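Local coordinates for protein lovastatin nonaketide synthase mokA (Monascus pilosus, PDB 6AD3) that catalyses, as a whole type I polyketide synthase, the iterative nine-step polyketide assembly of lovastatin (monacolin K) biosynthesis, and is represented here by its condensation domain, at residues 334-339 / 346-351; 428-433 / 464-469. The protein carries 1 engineered substitution. All coordinates share one frame; numbering follows the deposited sequence.

In the fold
Both contacts reach one mixed sheet of the condensation domain, in which strand 435-440 runs between strands 348-354 and 468-473. Contact 1 lays helix 327-343 against strand 348-354. Contact 2 joins the loop leading into strand 435-440 to the approach and start of strand 468-473. Their centres are about 13 Å apart, and they touch at several points, among them Phe-433 CD2, 3.6 Å from Gly-351 N, and Leu-339 CD2, 3.8 Å from Val-468 CG1. The helix of contact 1 therefore packs on strands of both contacts, while Phe-433 of contact 2 rests against the strand of contact 1. Both are buried packing contacts.

Contact 1 (334-339 / 346-351); sequences AYHVLL and SDFSIG
His-336 is tied by its ND1 to NE2 of His-389 through a hydrogen bond, which leaves the CD2 and NE2 side of its imidazole beside Phe-348. There CD2 of His-336 comes within 3.3 Å of Phe-348 CZ. The two ring planes differ by only 21°, but with centroids 5.1 Å apart the rings are slid well past each other and barely overlap. Phe-348 reaches the helix with its CG between the backbone N and the carbonyl carbon (chi1 58°), the crowded position. The carbonyl O of His-336 lies in the plane of the Phe-348 ring, at the edge, 3.7 Å from CZ. Leu-339 adds an apolar contact on the same ring, its CB 3.8 Å from Phe-348 CE2. Ile-350 uses both branches: its CD1 meets Leu-339 CD1 tip to tip at 4.0 Å and also touches CB of His-336, whereas its CG2 comes to the edge of the Tyr-335 ring, 4.0 Å from CE2. Within the helix, Leu-339 CD1 sits over the centre of one face of the Tyr-335 ring. The axes of segments 334-339 and 348-351 approach to 10.4 Å at 142°, closer to antiparallel than to perpendicular. Strand 348-354 pairs with strands 371-377 and 435-440; helix 327-343 also touches helix 495-512, where Tyr-335 and Leu-338 meet Phe-499, and Tyr-335 reaches strand 468-473 at Val-468 and Leu-470.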
loop_
_atom_site.group_PDB
_atom_site.type_symbol
_atom_site.label_atom_id
_atom_site.label_comp_id
_atom_site.label_asym_id
_atom_site.label_seq_id
_atom_site.Cartn_x
_atom_site.Cartn_y
_atom_site.Cartn_z
ATOM N N ALA A 334 -17.096 7.448 -5.207
ATOM C CA ALA A 334 -17.608 6.636 -6.255
ATOM C C ALA A 334 -17.359 5.132 -5.968
ATOM O O ALA A 334 -18.203 4.278 -6.243
ATOM C CB ALA A 334 -16.990 7.067 -7.579
ATOM N N TYR A 335 -16.219 4.828 -5.367
ATOM C CA TYR A 335 -15.891 3.463 -4.967
ATOM C C TYR A 335 -16.885 2.974 -3.926
ATOM O O TYR A 335 -17.421 1.862 -4.040
ATOM C CB TYR A 335 -14.466 3.431 -4.426
ATOM C CG TYR A 335 -13.986 2.117 -3.891
ATOM C CD1 TYR A 335 -13.896 1.021 -4.702
ATOM C CD2 TYR A 335 -13.290 2.083 -2.704
ATOM C CE1 TYR A 335 -13.264 -0.140 -4.259
ATOM C CE2 TYR A 335 -12.658 0.932 -2.259
ATOM C CZ TYR A 335 -12.677 -0.178 -3.031
ATOM O OH TYR A 335 -12.023 -1.333 -2.585
ATOM N N HIS A 336 -17.160 3.816 -2.927
ATOM C CA HIS A 336 -18.145 3.485 -1.921
ATOM C C HIS A 336 -19.504 3.212 -2.550
ATOM O O HIS A 336 -20.167 2.221 -2.206
ATOM C CB HIS A 336 -18.267 4.609 -0.897
ATOM C CG HIS A 336 -19.463 4.480 -0.023
ATOM N ND1 HIS A 336 -20.629 5.185 -0.256
ATOM C CD2 HIS A 336 -19.749 3.588 0.952
ATOM C CE1 HIS A 336 -21.565 4.764 0.573
ATOM N NE2 HIS A 336 -21.063 3.791 1.315
ATOM N N VAL A 337 -19.941 4.094 -3.467
ATOM C CA VAL A 337 -21.248 3.900 -4.115
ATOM C C VAL A 337 -21.339 2.586 -4.889
ATOM O O VAL A 337 -22.298 1.850 -4.751
ATOM C CB VAL A 337 -21.580 5.054 -5.061
ATOM C CG1 VAL A 337 -22.827 4.747 -5.874
ATOM C CG2 VAL A 337 -21.739 6.347 -4.258
ATOM N N LEU A 338 -20.269 2.205 -5.587
ATOM C CA LEU A 338 -20.281 0.984 -6.323
ATOM C C LEU A 338 -20.315 -0.226 -5.383
ATOM O O LEU A 338 -21.040 -1.196 -5.616
ATOM C CB LEU A 338 -19.065 0.924 -7.245
ATOM C CG LEU A 338 -18.980 -0.333 -8.091
ATOM C CD1 LEU A 338 -20.262 -0.565 -8.886
ATOM C CD2 LEU A 338 -17.785 -0.238 -9.022
ATOM N N LEU A 339 -19.546 -0.167 -4.299
ATOM C CA LEU A 339 -19.541 -1.248 -3.345
ATOM C C LEU A 339 -20.933 -1.424 -2.750
ATOM O O LEU A 339 -21.400 -2.555 -2.558
ATOM C CB LEU A 339 -18.528 -1.007 -2.250
ATOM C CG LEU A 339 -17.060 -1.135 -2.682
ATOM C CD1 LEU A 339 -16.142 -0.582 -1.600
ATOM C CD2 LEU A 339 -16.708 -2.567 -2.947
ATOM N N SER A 346 -25.689 -1.395 3.626
ATOM C CA SER A 346 -25.821 0.014 3.977
ATOM C C SER A 346 -24.913 0.391 5.159
ATOM O O SER A 346 -24.992 1.500 5.669
ATOM C CB SER A 346 -27.279 0.352 4.301
ATOM O OG SER A 346 -27.736 -0.473 5.334
ATOM N N ASP A 347 -24.038 -0.531 5.571
ATOM C CA ASP A 347 -23.105 -0.262 6.665
ATOM C C ASP A 347 -21.873 -1.148 6.509
ATOM O O ASP A 347 -21.916 -2.368 6.753
ATOM C CB ASP A 347 -23.774 -0.478 8.023
ATOM C CG ASP A 347 -22.814 -0.330 9.207
ATOM O OD1 ASP A 347 -21.670 0.170 9.064
ATOM O OD2 ASP A 347 -23.207 -0.772 10.306
ATOM N N PHE A 348 -20.814 -0.547 5.971
ATOM C CA PHE A 348 -19.561 -1.253 5.818
ATOM C C PHE A 348 -18.420 -0.266 5.870
ATOM O O PHE A 348 -18.635 0.946 5.755
ATOM C CB PHE A 348 -19.513 -2.070 4.500
ATOM C CG PHE A 348 -19.706 -1.254 3.243
ATOM C CD1 PHE A 348 -21.001 -0.921 2.797
ATOM C CD2 PHE A 348 -18.606 -0.738 2.525
ATOM C CE1 PHE A 348 -21.186 -0.214 1.615
ATOM C CE2 PHE A 348 -18.799 -0.007 1.365
ATOM C CZ PHE A 348 -20.082 0.307 0.948
ATOM N N SER A 349 -17.195 -0.788 5.971
ATOM C CA SER A 349 -16.047 0.096 6.139
ATOM C C SER A 349 -15.035 -0.054 5.031
ATOM O O SER A 349 -14.935 -1.110 4.384
ATOM C CB SER A 349 -15.383 -0.158 7.506
ATOM O OG SER A 349 -16.244 0.183 8.581
ATOM N N ILE A 350 -14.348 1.041 4.750
ATOM C CA ILE A 350 -13.296 1.051 3.761
ATOM C C ILE A 350 -12.019 1.533 4.419
ATOM O O ILE A 350 -11.964 2.648 4.958
ATOM C CB ILE A 350 -13.629 1.987 2.586
ATOM C CG1 ILE A 350 -14.969 1.554 1.893
ATOM C CG2 ILE A 350 -12.447 2.003 1.586
ATOM C CD1 ILE A 350 -15.478 2.526 0.837
ATOM N N GLY A 351 -10.966 0.728 4.316
ATOM C CA GLY A 351 -9.657 1.139 4.772
ATOM C C GLY A 351 -9.032 2.106 3.794
ATOM O O GLY A 351 -8.743 1.746 2.659
#

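Contact 2 (428-433 / 464-469); sequences EPAPLF and TPYDVV
Phe-433 holds its CG between backbone N and carbonyl carbon (chi1 51°), and Tyr-466 sets its CG anti to the carbonyl carbon (chi1 -59°); these torsions bring the two rings into contact with near-parallel planes, 6° apart. The pair is strongly slid, centroids 5.0 Å apart, and the closest approach is Phe-433 CE2 to Tyr-466 CE1, 3.2 Å. The carbonyl O of Phe-433 lies in the plane of the tyrosine ring, at its edge, 3.3 Å from CE1. Ala-430 fills the angle between Tyr-466 and Pro-465, its CB 3.5 Å from Tyr-466 CE1 and 3.7 Å from Pro-465 CG, while Pro-465 CG itself lies over the centre of a tyrosine face. Three waters replace direct hydrogen bonds. One accepts from Ala-430 N and donates to Pro-465 O and to Asp-467 OD1 (2.7 Å from the water), a carboxylate also salt-bridged to Arg-294. Another joins Glu-428 O to Pro-465 O, and the third links Pro-431 O with Tyr-466 OH. Strand 453-460, lying between the two segments in sequence, pairs with strand 100-107 in another sheet, consistent with the crossover between the two lobes known from condensation domains of the chloramphenicol acetyltransferase-like fold.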
loop_
_atom_site.group_PDB
_atom_site.type_symbol
_atom_site.label_atom_id
_atom_site.label_comp_id
_atom_site.label_asym_id
_atom_site.label_seq_id
_atom_site.Cartn_x
_atom_site.Cartn_y
_atom_site.Cartn_z
ATOM N N GLU A 428 -10.895 -16.538 6.224
ATOM C CA GLU A 428 -11.748 -15.599 6.948
ATOM C C GLU A 428 -11.600 -14.202 6.366
ATOM O O GLU A 428 -10.531 -13.841 5.929
ATOM C CB GLU A 428 -11.318 -15.550 8.408
ATOM C CG GLU A 428 -11.849 -16.703 9.230
ATOM C CD GLU A 428 -12.099 -16.297 10.665
ATOM O OE1 GLU A 428 -13.245 -16.467 11.134
ATOM O OE2 GLU A 428 -11.180 -15.712 11.289
ATOM N N PRO A 429 -12.698 -13.447 6.318
ATOM C CA PRO A 429 -12.565 -12.032 5.978
ATOM C C PRO A 429 -11.587 -11.316 6.903
ATOM O O PRO A 429 -11.424 -11.677 8.071
ATOM C CB PRO A 429 -13.988 -11.488 6.122
ATOM C CG PRO A 429 -14.871 -12.684 6.240
ATOM C CD PRO A 429 -14.037 -13.764 6.837
ATOM N N ALA A 430 -10.983 -10.265 6.389
ATOM C CA ALA A 430 -10.152 -9.388 7.181
ATOM C C ALA A 430 -10.929 -8.831 8.365
ATOM O O ALA A 430 -12.105 -8.575 8.258
ATOM C CB ALA A 430 -9.641 -8.272 6.327
ATOM N N PRO A 431 -10.230 -8.563 9.490
ATOM C CA PRO A 431 -10.896 -7.868 10.614
ATOM C C PRO A 431 -11.312 -6.462 10.294
ATOM O O PRO A 431 -10.552 -5.720 9.659
ATOM C CB PRO A 431 -9.849 -7.832 11.703
ATOM C CG PRO A 431 -8.558 -8.225 11.090
ATOM C CD PRO A 431 -8.812 -8.830 9.738
ATOM N N LEU A 432 -12.529 -6.119 10.716
ATOM C CA LEU A 432 -13.037 -4.716 10.776
ATOM C C LEU A 432 -13.448 -4.122 9.441
ATOM O O LEU A 432 -14.513 -3.533 9.314
ATOM C CB LEU A 432 -12.055 -3.766 11.465
ATOM C CG LEU A 432 -12.646 -2.442 11.896
ATOM C CD1 LEU A 432 -13.708 -2.641 12.976
ATOM C CD2 LEU A 432 -11.579 -1.495 12.339
ATOM N N PHE A 433 -12.587 -4.228 8.444
ATOM C CA PHE A 433 -12.959 -3.781 7.106
ATOM C C PHE A 433 -12.448 -4.760 6.076
ATOM O O PHE A 433 -11.388 -5.360 6.278
ATOM C CB PHE A 433 -12.422 -2.362 6.809
ATOM C CG PHE A 433 -10.946 -2.175 7.092
ATOM C CD1 PHE A 433 -10.490 -1.963 8.394
ATOM C CD2 PHE A 433 -9.991 -2.236 6.063
ATOM C CE1 PHE A 433 -9.140 -1.804 8.660
ATOM C CE2 PHE A 433 -8.652 -2.100 6.343
ATOM C CZ PHE A 433 -8.216 -1.882 7.640
ATOM N N THR A 464 -2.708 -9.162 0.760
ATOM C CA THR A 464 -3.427 -8.678 1.921
ATOM C C THR A 464 -4.725 -9.480 2.028
ATOM O O THR A 464 -5.097 -10.172 1.082
ATOM C CB THR A 464 -3.744 -7.170 1.816
ATOM O OG1 THR A 464 -4.759 -6.960 0.845
ATOM C CG2 THR A 464 -2.547 -6.383 1.430
ATOM N N PRO A 465 -5.407 -9.400 3.175
ATOM C CA PRO A 465 -6.574 -10.245 3.384
ATOM C C PRO A 465 -7.859 -9.676 2.802
ATOM O O PRO A 465 -8.922 -10.320 2.897
ATOM C CB PRO A 465 -6.686 -10.309 4.908
ATOM C CG PRO A 465 -6.112 -9.035 5.349
ATOM C CD PRO A 465 -4.947 -8.811 4.434
ATOM N N TYR A 466 -7.800 -8.466 2.265
ATOM C CA TYR A 466 -9.024 -7.727 1.938
ATOM C C TYR A 466 -9.761 -8.285 0.698
ATOM O O TYR A 466 -9.140 -8.578 -0.321
ATOM C CB TYR A 466 -8.678 -6.236 1.772
ATOM C CG TYR A 466 -8.064 -5.686 3.021
ATOM C CD1 TYR A 466 -8.822 -5.514 4.178
ATOM C CD2 TYR A 466 -6.694 -5.473 3.112
ATOM C CE1 TYR A 466 -8.239 -5.160 5.384
ATOM C CE2 TYR A 466 -6.117 -5.081 4.311
ATOM C CZ TYR A 466 -6.894 -4.966 5.455
ATOM O OH TYR A 466 -6.335 -4.633 6.649
ATOM N N ASP A 467 -11.099 -8.332 0.770
ATOM C CA ASP A 467 -11.918 -8.877 -0.321
ATOM C C ASP A 467 -11.695 -8.087 -1.605
ATOM O O ASP A 467 -11.607 -8.672 -2.674
ATOM C CB ASP A 467 -13.405 -8.851 0.024
ATOM C CG ASP A 467 -13.818 -9.933 1.017
ATOM O OD1 ASP A 467 -12.972 -10.536 1.688
ATOM O OD2 ASP A 467 -15.026 -10.193 1.086
ATOM N N VAL A 468 -11.675 -6.759 -1.494
ATOM C CA VAL A 468 -11.573 -5.883 -2.646
ATOM C C VAL A 468 -10.648 -4.716 -2.319
ATOM O O VAL A 468 -10.705 -4.136 -1.237
ATOM C CB VAL A 468 -12.968 -5.358 -3.097
ATOM C CG1 VAL A 468 -13.693 -4.749 -1.960
ATOM C CG2 VAL A 468 -12.852 -4.386 -4.274
ATOM N N VAL A 469 -9.707 -4.498 -3.208
ATOM C CA VAL A 469 -8.736 -3.444 -3.063
ATOM C C VAL A 469 -8.705 -2.675 -4.369
ATOM O O VAL A 469 -8.469 -3.261 -5.453
ATOM C CB VAL A 469 -7.356 -3.969 -2.726
ATOM C CG1 VAL A 469 -6.360 -2.800 -2.574
ATOM C CG2 VAL A 469 -7.366 -4.836 -1.461
HETATM O O HOH W 1 -9.716 -13.052 3.385
HETATM O O HOH W 2 -11.461 -9.559 3.671
HETATM O O HOH W 3 -7.788 -5.493 8.811
#